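Long-range contacts in putative lipoprotein (Campylobacter jejuni subsp. jejuni, PDB 2G5G), which binds a cofacial pair of hemes through tyrosine ligands in a dimer and probably serves in bacterial heme transport or uptake: residues 140-145 with 201-206; 148-153 with 194-199; 174-179 with 188-193. All coordinates share one frame; numbering follows the deposited sequence.

Contact 1 (140-145 with 201-206)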
loop_
_atom_site.group_PDB
_atom_site.type_symbol
_atom_site.label_atom_id
_atom_site.label_comp_id
_atom_site.label_asym_id
_atom_site.label_seq_id
_atom_site.Cartn_x
_atom_site.Cartn_y
_atom_site.Cartn_z
ATOM N N ALA A 140 -12.937 -2.988 16.847
ATOM C CA ALA A 140 -11.943 -3.927 17.362
ATOM C C ALA A 140 -10.559 -3.601 16.862
ATOM O O ALA A 140 -9.569 -3.957 17.487
ATOM C CB ALA A 140 -12.329 -5.403 16.971
ATOM N N ASN A 141 -10.488 -2.899 15.738
ATOM C CA ASN A 141 -9.264 -2.856 14.926
ATOM C C ASN A 141 -8.394 -1.582 15.080
ATOM O O ASN A 141 -8.782 -0.590 15.720
ATOM C CB ASN A 141 -9.686 -3.003 13.452
ATOM C CG ASN A 141 -8.666 -3.777 12.596
ATOM O OD1 ASN A 141 -7.505 -3.919 12.958
ATOM N ND2 ASN A 141 -9.125 -4.270 11.454
ATOM N N LEU A 142 -7.211 -1.631 14.479
ATOM C CA LEU A 142 -6.381 -0.452 14.201
ATOM C C LEU A 142 -7.106 0.567 13.311
ATOM O O LEU A 142 -7.908 0.180 12.474
ATOM C CB LEU A 142 -5.141 -0.902 13.421
ATOM C CG LEU A 142 -3.782 -1.101 14.098
ATOM C CD1 LEU A 142 -3.809 -1.310 15.610
ATOM C CD2 LEU A 142 -2.997 -2.197 13.358
ATOM N N SER A 143 -6.792 1.855 13.462
ATOM C CA SER A 143 -7.219 2.854 12.465
ATOM C C SER A 143 -6.313 2.802 11.212
ATOM O O SER A 143 -5.212 2.274 11.273
ATOM C CB SER A 143 -7.163 4.267 13.057
ATOM O OG SER A 143 -5.839 4.601 13.392
ATOM N N ARG A 144 -6.795 3.340 10.092
ATOM C CA ARG A 144 -5.974 3.588 8.874
ATOM C C ARG A 144 -4.655 4.257 9.211
ATOM O O ARG A 144 -3.587 3.809 8.784
ATOM C CB ARG A 144 -6.721 4.492 7.882
ATOM C CG ARG A 144 -7.920 3.867 7.182
ATOM C CD ARG A 144 -7.527 3.218 5.863
ATOM N NE ARG A 144 -8.701 2.856 5.068
ATOM C CZ ARG A 144 -9.316 3.682 4.219
ATOM N NH1 ARG A 144 -8.886 4.931 4.046
ATOM N NH2 ARG A 144 -10.376 3.267 3.545
ATOM N N SER A 145 -4.738 5.334 9.993
ATOM C CA SER A 145 -3.576 6.116 10.421
ATOM C C SER A 145 -2.609 5.276 11.228
ATOM O O SER A 145 -1.387 5.394 11.064
ATOM C CB SER A 145 -4.026 7.314 11.261
ATOM O OG SER A 145 -5.345 7.691 10.879
ATOM N N ASP A 201 -4.042 -8.030 15.171
ATOM C CA ASP A 201 -4.388 -9.130 16.087
ATOM C C ASP A 201 -4.249 -8.748 17.556
ATOM O O ASP A 201 -5.114 -9.066 18.381
ATOM C CB ASP A 201 -3.537 -10.349 15.720
ATOM C CG ASP A 201 -4.033 -11.024 14.457
ATOM O OD1 ASP A 201 -5.213 -10.795 14.080
ATOM O OD2 ASP A 201 -3.253 -11.772 13.813
ATOM N N ARG A 202 -3.200 -7.984 17.858
ATOM C CA ARG A 202 -2.917 -7.504 19.192
ATOM C C ARG A 202 -4.008 -6.538 19.669
ATOM O O ARG A 202 -4.491 -6.663 20.791
ATOM C CB ARG A 202 -1.546 -6.816 19.228
ATOM C CG ARG A 202 -1.105 -6.335 20.605
ATOM C CD ARG A 202 -1.049 -7.479 21.615
ATOM N NE ARG A 202 -0.115 -8.562 21.265
ATOM C CZ ARG A 202 1.180 -8.568 21.588
ATOM N NH1 ARG A 202 1.728 -7.543 22.253
ATOM N NH2 ARG A 202 1.944 -9.597 21.244
ATOM N N ARG A 203 -4.384 -5.609 18.799
ATOM C CA ARG A 203 -5.423 -4.609 19.108
ATOM C C ARG A 203 -6.788 -5.257 19.309
ATOM O O ARG A 203 -7.417 -5.003 20.332
ATOM C CB ARG A 203 -5.525 -3.549 18.004
ATOM C CG ARG A 203 -6.774 -2.627 18.119
ATOM C CD ARG A 203 -6.748 -1.772 19.367
ATOM N NE ARG A 203 -5.515 -0.974 19.446
ATOM C CZ ARG A 203 -5.290 0.169 18.771
ATOM N NH1 ARG A 203 -6.201 0.695 17.958
ATOM N NH2 ARG A 203 -4.129 0.782 18.924
HETATM N N MSE A 204 -7.233 -6.071 18.345
HETATM C CA MSE A 204 -8.482 -6.819 18.495
HETATM C C MSE A 204 -8.483 -7.631 19.798
HETATM O O MSE A 204 -9.499 -7.599 20.514
HETATM C CB MSE A 204 -8.790 -7.678 17.274
HETATM C CG MSE A 204 -8.955 -6.833 15.965
HETATM SE SE MSE A 204 -9.809 -7.791 14.612
HETATM C CE MSE A 204 -8.172 -8.077 13.551
ATOM N N ALA A 205 -7.377 -8.329 20.109
ATOM C CA ALA A 205 -7.212 -9.000 21.427
ATOM C C ALA A 205 -7.341 -8.047 22.611
ATOM O O ALA A 205 -7.986 -8.374 23.621
ATOM C CB ALA A 205 -5.905 -9.762 21.528
ATOM N N ASP A 206 -6.730 -6.872 22.487
ATOM C CA ASP A 206 -6.740 -5.882 23.559
ATOM C C ASP A 206 -8.209 -5.513 23.839
ATOM O O ASP A 206 -8.666 -5.560 24.979
ATOM C CB ASP A 206 -5.877 -4.673 23.109
ATOM C CG ASP A 206 -5.562 -3.673 24.231
ATOM O OD1 ASP A 206 -6.013 -3.801 25.383
ATOM O OD2 ASP A 206 -4.827 -2.728 23.937
#

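Contact 2 (148-153 with 194-199). With HEM (protoporphyrin IX containing Fe), chain B.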
loop_
_atom_site.group_PDB
_atom_site.type_symbol
_atom_site.label_atom_id
_atom_site.label_comp_id
_atom_site.label_asym_id
_atom_site.label_seq_id
_atom_site.Cartn_x
_atom_site.Cartn_y
_atom_site.Cartn_z
ATOM N N THR A 148 -0.927 2.817 8.694
ATOM C CA THR A 148 0.076 3.556 7.940
ATOM C C THR A 148 1.340 3.811 8.753
ATOM O O THR A 148 2.457 3.654 8.234
ATOM C CB THR A 148 -0.506 4.850 7.367
ATOM O OG1 THR A 148 -1.658 4.521 6.573
ATOM C CG2 THR A 148 0.532 5.563 6.504
ATOM N N SER A 149 1.167 4.136 10.036
ATOM C CA SER A 149 2.295 4.377 10.931
ATOM C C SER A 149 3.157 3.136 11.196
ATOM O O SER A 149 4.381 3.237 11.281
ATOM C CB SER A 149 1.813 4.990 12.241
ATOM O OG SER A 149 2.902 5.175 13.119
ATOM N N ILE A 150 2.519 1.967 11.331
ATOM C CA ILE A 150 3.239 0.697 11.490
ATOM C C ILE A 150 4.045 0.346 10.220
ATOM O O ILE A 150 5.219 -0.003 10.301
ATOM C CB ILE A 150 2.273 -0.456 11.898
ATOM C CG1 ILE A 150 1.736 -0.192 13.318
ATOM C CG2 ILE A 150 2.972 -1.823 11.803
ATOM C CD1 ILE A 150 0.302 -0.656 13.547
ATOM N N TYR A 151 3.393 0.447 9.067
ATOM C CA TYR A 151 4.013 0.241 7.761
ATOM C C TYR A 151 5.282 1.089 7.583
ATOM O O TYR A 151 6.319 0.585 7.146
ATOM C CB TYR A 151 2.996 0.597 6.684
ATOM C CG TYR A 151 3.372 0.228 5.263
ATOM C CD1 TYR A 151 3.038 -1.014 4.736
ATOM C CD2 TYR A 151 4.020 1.140 4.438
ATOM C CE1 TYR A 151 3.356 -1.351 3.424
ATOM C CE2 TYR A 151 4.356 0.816 3.124
ATOM C CZ TYR A 151 4.010 -0.431 2.618
ATOM O OH TYR A 151 4.325 -0.758 1.311
ATOM N N ASN A 152 5.198 2.365 7.955
ATOM C CA ASN A 152 6.331 3.277 7.856
ATOM C C ASN A 152 7.416 3.022 8.915
ATOM O O ASN A 152 8.493 3.618 8.875
ATOM C CB ASN A 152 5.837 4.731 7.835
ATOM C CG ASN A 152 5.008 5.048 6.585
ATOM O OD1 ASN A 152 5.202 4.448 5.524
ATOM N ND2 ASN A 152 4.069 5.977 6.712
ATOM N N GLY A 153 7.143 2.111 9.846
ATOM C CA GLY A 153 8.157 1.641 10.789
ATOM C C GLY A 153 7.971 2.109 12.226
ATOM O O GLY A 153 8.280 3.272 12.562
ATOM N N VAL A 194 3.198 -8.617 7.463
ATOM C CA VAL A 194 3.176 -9.529 8.622
ATOM C C VAL A 194 3.064 -8.740 9.924
ATOM O O VAL A 194 2.211 -9.058 10.761
ATOM C CB VAL A 194 4.400 -10.478 8.672
ATOM C CG1 VAL A 194 4.420 -11.257 9.989
ATOM C CG2 VAL A 194 4.378 -11.441 7.500
ATOM N N GLU A 195 3.898 -7.709 10.083
ATOM C CA GLU A 195 3.863 -6.873 11.281
ATOM C C GLU A 195 2.531 -6.168 11.471
ATOM O O GLU A 195 2.057 -6.052 12.614
ATOM C CB GLU A 195 5.030 -5.884 11.345
ATOM C CG GLU A 195 6.366 -6.574 11.692
ATOM C CD GLU A 195 6.257 -7.536 12.887
ATOM O OE1 GLU A 195 6.500 -8.764 12.733
ATOM O OE2 GLU A 195 5.922 -7.051 13.991
ATOM N N ILE A 196 1.921 -5.737 10.363
ATOM C CA ILE A 196 0.588 -5.121 10.388
ATOM C C ILE A 196 -0.499 -6.095 10.836
ATOM O O ILE A 196 -1.392 -5.707 11.613
ATOM C CB ILE A 196 0.199 -4.491 9.022
ATOM C CG1 ILE A 196 0.987 -3.191 8.800
ATOM C CG2 ILE A 196 -1.301 -4.153 8.955
ATOM C CD1 ILE A 196 1.085 -2.828 7.340
ATOM N N GLN A 197 -0.450 -7.335 10.332
ATOM C CA GLN A 197 -1.380 -8.401 10.798
ATOM C C GLN A 197 -1.221 -8.642 12.292
ATOM O O GLN A 197 -2.215 -8.717 13.034
ATOM C CB GLN A 197 -1.161 -9.700 10.021
ATOM C CG GLN A 197 -2.217 -10.751 10.265
ATOM C CD GLN A 197 -3.393 -10.696 9.320
ATOM O OE1 GLN A 197 -4.222 -11.625 9.275
ATOM N NE2 GLN A 197 -3.504 -9.618 8.576
ATOM N N GLN A 198 0.018 -8.744 12.730
ATOM C CA GLN A 198 0.362 -8.986 14.132
ATOM C C GLN A 198 -0.186 -7.878 15.042
ATOM O O GLN A 198 -0.767 -8.154 16.111
ATOM C CB GLN A 198 1.889 -9.089 14.294
ATOM C CG GLN A 198 2.497 -10.411 13.756
ATOM C CD GLN A 198 2.793 -11.397 14.862
ATOM O OE1 GLN A 198 1.968 -12.273 15.186
ATOM N NE2 GLN A 198 3.949 -11.251 15.474
ATOM N N PHE A 199 0.011 -6.627 14.610
ATOM C CA PHE A 199 -0.553 -5.468 15.304
ATOM C C PHE A 199 -2.084 -5.439 15.334
ATOM O O PHE A 199 -2.649 -5.077 16.370
ATOM C CB PHE A 199 -0.015 -4.152 14.710
ATOM C CG PHE A 199 1.263 -3.666 15.347
ATOM C CD1 PHE A 199 2.505 -3.965 14.775
ATOM C CD2 PHE A 199 1.230 -2.863 16.476
ATOM C CE1 PHE A 199 3.689 -3.508 15.355
ATOM C CE2 PHE A 199 2.415 -2.395 17.058
ATOM C CZ PHE A 199 3.644 -2.718 16.484
HETATM C CHA HEM B . 4.490 1.437 -1.803
HETATM C CHB HEM B . 1.585 2.189 2.072
HETATM C CHC HEM B . -0.271 -2.272 1.707
HETATM C CHD HEM B . 2.528 -3.023 -2.216
HETATM C C1A HEM B . 3.878 2.022 -0.701
HETATM C C2A HEM B . 4.174 3.341 -0.154
HETATM C C3A HEM B . 3.371 3.537 0.908
HETATM C C4A HEM B . 2.533 2.366 1.074
HETATM C CMA HEM B . 3.317 4.787 1.813
HETATM C CAA HEM B . 5.244 4.321 -0.712
HETATM C CBA HEM B . 4.717 5.043 -1.953
HETATM C CGA HEM B . 5.812 5.506 -2.917
HETATM O O1A HEM B . 6.983 5.728 -2.484
HETATM O O2A HEM B . 5.505 5.658 -4.136
HETATM C C1B HEM B . 0.905 1.029 2.394
HETATM C C2B HEM B . 0.151 0.759 3.612
HETATM C C3B HEM B . -0.366 -0.474 3.523
HETATM C C4B HEM B . 0.035 -1.034 2.233
HETATM C CMB HEM B . -0.010 1.728 4.802
HETATM C CAB HEM B . -1.238 -1.160 4.612
HETATM C CBB HEM B . -1.836 -2.338 4.385
HETATM C C1C HEM B . 0.310 -2.853 0.598
HETATM C C2C HEM B . 0.010 -4.173 0.073
HETATM C C3C HEM B . 0.778 -4.371 -1.008
HETATM C C4C HEM B . 1.598 -3.188 -1.208
HETATM C CMC HEM B . -1.025 -5.158 0.664
HETATM C CAC HEM B . 0.810 -5.635 -1.903
HETATM C CBC HEM B . -0.306 -6.112 -2.467
HETATM C C1D HEM B . 3.324 -1.931 -2.502
HETATM C C2D HEM B . 4.247 -1.831 -3.614
HETATM C C3D HEM B . 4.868 -0.431 -3.497
HETATM C C4D HEM B . 4.250 0.172 -2.325
HETATM C CMD HEM B . 4.537 -2.909 -4.683
HETATM C CAD HEM B . 5.924 0.194 -4.441
HETATM C CBD HEM B . 5.387 1.525 -4.965
HETATM C CGD HEM B . 5.346 1.536 -6.474
HETATM O O1D HEM B . 4.228 1.424 -7.044
HETATM O O2D HEM B . 6.425 1.665 -7.116
HETATM N NA HEM B . 2.874 1.453 0.081
HETATM N NB HEM B . 0.799 -0.088 1.584
HETATM N NC HEM B . 1.281 -2.279 -0.218
HETATM N ND HEM B . 3.365 -0.745 -1.785
HETATM FE FE HEM B . 2.186 -0.514 0.045
#

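Contact 3 (174-179 with 188-193). With HEM (protoporphyrin IX containing Fe), chain B.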
loop_
_atom_site.group_PDB
_atom_site.type_symbol
_atom_site.label_atom_id
_atom_site.label_comp_id
_atom_site.label_asym_id
_atom_site.label_seq_id
_atom_site.Cartn_x
_atom_site.Cartn_y
_atom_site.Cartn_z
ATOM N N ILE A 174 1.220 -17.096 4.234
ATOM C CA ILE A 174 -0.205 -16.864 3.977
ATOM C C ILE A 174 -0.416 -15.585 3.156
ATOM O O ILE A 174 -1.203 -15.557 2.211
ATOM C CB ILE A 174 -1.000 -16.766 5.305
ATOM C CG1 ILE A 174 -1.241 -18.164 5.882
ATOM C CG2 ILE A 174 -2.331 -16.044 5.087
ATOM C CD1 ILE A 174 -1.726 -18.179 7.347
ATOM N N ILE A 175 0.285 -14.528 3.545
ATOM C CA ILE A 175 0.124 -13.230 2.919
ATOM C C ILE A 175 0.768 -13.255 1.530
ATOM O O ILE A 175 0.199 -12.745 0.553
ATOM C CB ILE A 175 0.708 -12.113 3.809
ATOM C CG1 ILE A 175 -0.109 -12.002 5.123
ATOM C CG2 ILE A 175 0.674 -10.773 3.073
ATOM C CD1 ILE A 175 0.532 -11.101 6.178
ATOM N N SER A 176 1.951 -13.860 1.449
ATOM C CA SER A 176 2.615 -14.050 0.153
ATOM C C SER A 176 1.665 -14.713 -0.851
ATOM O O SER A 176 1.486 -14.219 -1.953
ATOM C CB SER A 176 3.908 -14.846 0.327
ATOM O OG SER A 176 4.548 -15.057 -0.919
ATOM N N LEU A 177 1.029 -15.807 -0.443
ATOM C CA LEU A 177 0.079 -16.525 -1.284
ATOM C C LEU A 177 -1.216 -15.749 -1.574
ATOM O O LEU A 177 -1.780 -15.852 -2.673
ATOM C CB LEU A 177 -0.261 -17.875 -0.640
ATOM C CG LEU A 177 -0.833 -18.966 -1.545
ATOM C CD1 LEU A 177 0.288 -19.680 -2.314
ATOM C CD2 LEU A 177 -1.665 -19.953 -0.744
ATOM N N SER A 178 -1.698 -15.000 -0.582
ATOM C CA SER A 178 -2.925 -14.211 -0.726
ATOM C C SER A 178 -2.775 -13.115 -1.771
ATOM O O SER A 178 -3.743 -12.752 -2.453
ATOM C CB SER A 178 -3.331 -13.576 0.604
ATOM O OG SER A 178 -3.803 -14.555 1.492
ATOM N N HIS A 179 -1.560 -12.592 -1.890
ATOM C CA HIS A 179 -1.324 -11.457 -2.761
ATOM C C HIS A 179 -0.461 -11.827 -3.968
ATOM O O HIS A 179 -0.210 -10.988 -4.834
ATOM C CB HIS A 179 -0.723 -10.289 -1.964
ATOM C CG HIS A 179 -1.653 -9.720 -0.930
ATOM N ND1 HIS A 179 -1.405 -9.801 0.424
ATOM C CD2 HIS A 179 -2.836 -9.075 -1.054
ATOM C CE1 HIS A 179 -2.387 -9.220 1.088
ATOM N NE2 HIS A 179 -3.274 -8.778 0.214
ATOM N N GLU A 188 10.716 -7.307 1.838
ATOM C CA GLU A 188 10.579 -6.182 2.747
ATOM C C GLU A 188 9.115 -5.805 2.924
ATOM O O GLU A 188 8.675 -5.525 4.048
ATOM C CB GLU A 188 11.426 -4.991 2.286
ATOM C CG GLU A 188 12.862 -5.071 2.789
ATOM C CD GLU A 188 13.819 -4.083 2.099
ATOM O OE1 GLU A 188 13.793 -3.967 0.847
ATOM O OE2 GLU A 188 14.616 -3.434 2.827
ATOM N N LEU A 189 8.376 -5.831 1.816
ATOM C CA LEU A 189 6.938 -5.624 1.818
ATOM C C LEU A 189 6.195 -6.665 2.677
ATOM O O LEU A 189 5.310 -6.306 3.461
ATOM C CB LEU A 189 6.377 -5.641 0.388
ATOM C CG LEU A 189 4.847 -5.597 0.304
ATOM C CD1 LEU A 189 4.305 -4.280 0.852
ATOM C CD2 LEU A 189 4.360 -5.843 -1.109
ATOM N N LEU A 190 6.557 -7.940 2.516
ATOM C CA LEU A 190 5.856 -9.027 3.196
ATOM C C LEU A 190 6.075 -8.964 4.704
ATOM O O LEU A 190 5.142 -9.214 5.473
ATOM C CB LEU A 190 6.232 -10.395 2.618
ATOM C CG LEU A 190 5.571 -10.790 1.296
ATOM C CD1 LEU A 190 6.328 -11.956 0.645
ATOM C CD2 LEU A 190 4.087 -11.121 1.470
ATOM N N ASP A 191 7.283 -8.595 5.124
ATOM C CA ASP A 191 7.584 -8.446 6.538
ATOM C C ASP A 191 6.795 -7.281 7.156
ATOM O O ASP A 191 6.477 -7.321 8.340
ATOM C CB ASP A 191 9.086 -8.240 6.781
ATOM C CG ASP A 191 9.905 -9.549 6.702
ATOM O OD1 ASP A 191 9.328 -10.669 6.709
ATOM O OD2 ASP A 191 11.155 -9.444 6.636
ATOM N N LYS A 192 6.497 -6.258 6.350
ATOM C CA LYS A 192 5.704 -5.123 6.799
ATOM C C LYS A 192 4.241 -5.532 6.969
ATOM O O LYS A 192 3.592 -5.136 7.935
ATOM C CB LYS A 192 5.779 -3.967 5.793
ATOM C CG LYS A 192 7.004 -3.085 5.882
ATOM C CD LYS A 192 6.838 -1.922 4.918
ATOM C CE LYS A 192 8.181 -1.405 4.379
ATOM N NZ LYS A 192 7.920 -0.452 3.240
ATOM N N LEU A 193 3.738 -6.294 6.007
ATOM C CA LEU A 193 2.383 -6.798 6.037
ATOM C C LEU A 193 2.181 -7.798 7.194
ATOM O O LEU A 193 1.126 -7.801 7.822
ATOM C CB LEU A 193 1.995 -7.420 4.692
ATOM C CG LEU A 193 1.980 -6.505 3.456
ATOM C CD1 LEU A 193 1.345 -7.224 2.248
ATOM C CD2 LEU A 193 1.281 -5.171 3.709
HETATM C CHA HEM B . 4.490 1.437 -1.803
HETATM C CHB HEM B . 1.585 2.189 2.072
HETATM C CHC HEM B . -0.271 -2.272 1.707
HETATM C CHD HEM B . 2.528 -3.023 -2.216
HETATM C C1A HEM B . 3.878 2.022 -0.701
HETATM C C2A HEM B . 4.174 3.341 -0.154
HETATM C C3A HEM B . 3.371 3.537 0.908
HETATM C C4A HEM B . 2.533 2.366 1.074
HETATM C CMA HEM B . 3.317 4.787 1.813
HETATM C CAA HEM B . 5.244 4.321 -0.712
HETATM C CBA HEM B . 4.717 5.043 -1.953
HETATM C CGA HEM B . 5.812 5.506 -2.917
HETATM O O1A HEM B . 6.983 5.728 -2.484
HETATM O O2A HEM B . 5.505 5.658 -4.136
HETATM C C1B HEM B . 0.905 1.029 2.394
HETATM C C2B HEM B . 0.151 0.759 3.612
HETATM C C3B HEM B . -0.366 -0.474 3.523
HETATM C C4B HEM B . 0.035 -1.034 2.233
HETATM C CMB HEM B . -0.010 1.728 4.802
HETATM C CAB HEM B . -1.238 -1.160 4.612
HETATM C CBB HEM B . -1.836 -2.338 4.385
HETATM C C1C HEM B . 0.310 -2.853 0.598
HETATM C C2C HEM B . 0.010 -4.173 0.073
HETATM C C3C HEM B . 0.778 -4.371 -1.008
HETATM C C4C HEM B . 1.598 -3.188 -1.208
HETATM C CMC HEM B . -1.025 -5.158 0.664
HETATM C CAC HEM B . 0.810 -5.635 -1.903
HETATM C CBC HEM B . -0.306 -6.112 -2.467
HETATM C C1D HEM B . 3.324 -1.931 -2.502
HETATM C C2D HEM B . 4.247 -1.831 -3.614
HETATM C C3D HEM B . 4.868 -0.431 -3.497
HETATM C C4D HEM B . 4.250 0.172 -2.325
HETATM C CMD HEM B . 4.537 -2.909 -4.683
HETATM C CAD HEM B . 5.924 0.194 -4.441
HETATM C CBD HEM B . 5.387 1.525 -4.965
HETATM C CGD HEM B . 5.346 1.536 -6.474
HETATM O O1D HEM B . 4.228 1.424 -7.044
HETATM O O2D HEM B . 6.425 1.665 -7.116
HETATM N NA HEM B . 2.874 1.453 0.081
HETATM N NB HEM B . 0.799 -0.088 1.584
HETATM N NC HEM B . 1.281 -2.279 -0.218
HETATM N ND HEM B . 3.365 -0.745 -1.785
HETATM FE FE HEM B . 2.186 -0.514 0.045
#

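Contact 1 (140-145 with 201-206)
Ala140 and Asn141 lie against Arg203 and Met204 on one flank of a helix. Ala140 O lies against Arg203 CG and Met204 CA and CG. It is 3.2 Å from Met204 CA, a CA-H...O contact with an angle of 131° at the hydrogen. The same Ala140 O also lies 3.2 Å from Arg203 CG. No hydrogen bond joins the two segments. Ala140 CB packs on Met204 CG at 3.8 Å and brushes the selenium; this residue is selenomethionine.

Arg203 sets its CG anti to the backbone N (chi1 169°), which lays that atom beside the Ala140 carbonyl and 3.6 Å from Asn141 C. The chain then bends at chi2 and chi3. Leu142 CD1 sits over the centre of one face of the guanidinium, 3.7 Å above its plane. The same methyl touches Arg203 CB, so it meets both ends of the bent arginine chain.

In the fold, strand 137-141 is an outermost strand of the chain's mixed beta sheet, and helix 187-210 packs at its C-terminal end. The strand runs on through a short turn into helix 144-151, with Ser143 as N-cap.

Further out, Glu146 in that helix forms a salt bridge with Arg203 NH2. Glu146 also accepts a hydrogen bond from Ser143 N while the Ser143 side chain caps a backbone N, consistent with a capping box. The Asn141 side chain turns back to the following peptide, where OD1 takes a bond from Leu142 N at 2.8 Å. Its ND2 is bonded to Glu83 O.

Contact 2 (148-153 with 194-199)
Ile150 packs on Phe199 and Ile196, and Tyr151 on Ile196. Ile150 CG1 stands over the centre of the Phe199 ring, 4.0 Å from the centroid and 10° off the normal, a CH-pi contact. CD1 lies over the CB end of the ring, 3.6 Å from Phe199 CG. Ile150 CG2 touches both partners, Phe199 CD1 at 3.7 Å and Ile196 CG1 at 3.9 Å.

Tyr151 can be followed outward from CB. That atom touches the heme methyl CMB and Ile196 CD1. CG is anti to the backbone N (chi1 -170°), which starts the ring off toward the heme. CD1 meets two neighbours of different kinds: Ile196 CD1, at the ring edge and in its plane at 3.7 Å, and the porphyrin atoms C2B and C3B. CD2 lies near CHB. CE1 is above NB, and CE2 comes within 3.2 Å of C4A. One ring face is thus laid against the porphyrin, and Lys192 makes a cation-pi contact with the same ring. At the tip, OH binds the heme iron at 2.5 Å.

Ile196 CD1 also reaches the heme at CAB, so it touches both the iron-binding tyrosine and the porphyrin. Thr148 CA approaches CMB, and Thr148 packs on Thr148 of the second subunit. This is a tyrosine-ligated heme site at a dimer interface, with the ligand on helix 144-151 and an apolar wall from helix 187-210.

Contact 3 (174-179 with 188-193)
The heme pocket has an apolar wall on helix 187-210, and helix 165-179 packs against that wall in a helix-helix contact. Leu190 and Leu193 carry it from one side, Ile175 and Ser176 from the other. The segment axes come within 10.0 Å and make an angle of 113°, so the helices meet steeply and share a small patch.

Ile175 CG2 is the shared point. It touches both leucines, Leu193 CD1 at 3.7 Å and Leu190 CD2 at 3.8 Å. Its CD1 continues to the carbonyl of Leu193. Leu190 and Ile175 slide past each other in opposite directions. Leu190 CD2 reaches the backbone, 3.5 Å from Ser176 N; CD1 rests on the side-chain atom Ser176 CB. Ser176 OG is anti to its backbone N (chi1 179°) and is hydrogen-bonded to Leu181 O beyond the helix.

Leu193 has two tasks. Its CD1 presses on Ile175 and also lies 3.5 Å from the heme methyl CMC. CD2 meets CMC and the methine CHC. One turn earlier, Leu189 CD2 approaches CHD at 3.5 Å, while CD1 faces C4C.

His179 meets Leu193 tip to tip, with ND1 4.2 Å from CD1. CMC of the heme is over one face of its imidazole, offset toward the rim, and Ser178 CB is over the other. The His179 side chain also comes to about 3 Å, nearest atoms, from another bound heme. His179 ND1 makes a weak hydrogen bond to Ile175 O.

Around this crossing, Leu181 in the connecting loop covers Leu189 and Leu190. Phe172, earlier in helix 165-179, packs on Leu190, and Tyr222 of helix 221-224 touches Ile174 and Ser178.

How the contacts relate
Helix 187-210 runs through all three contacts. Contact 1 sets it against the edge strand of the sheet, contact 2 against helix 144-151, and contact 3 against helix 165-179. Centres of contacts 1 and 2 are about 11 Å apart, as are those of 2 and 3; the centres of contacts 1 and 3 are about 19 Å apart and these two do not touch. Leu142 CD2 joins the first pair, 3.6 Å from Ile150 CD1. Contacts 2 and 3 meet at the heme, where Leu189 CD1 is 3.6 Å from Tyr151 OH, beside the iron. This heme is also hydrogen-bonded to Lys200 of the second subunit, which links the site to the dimer.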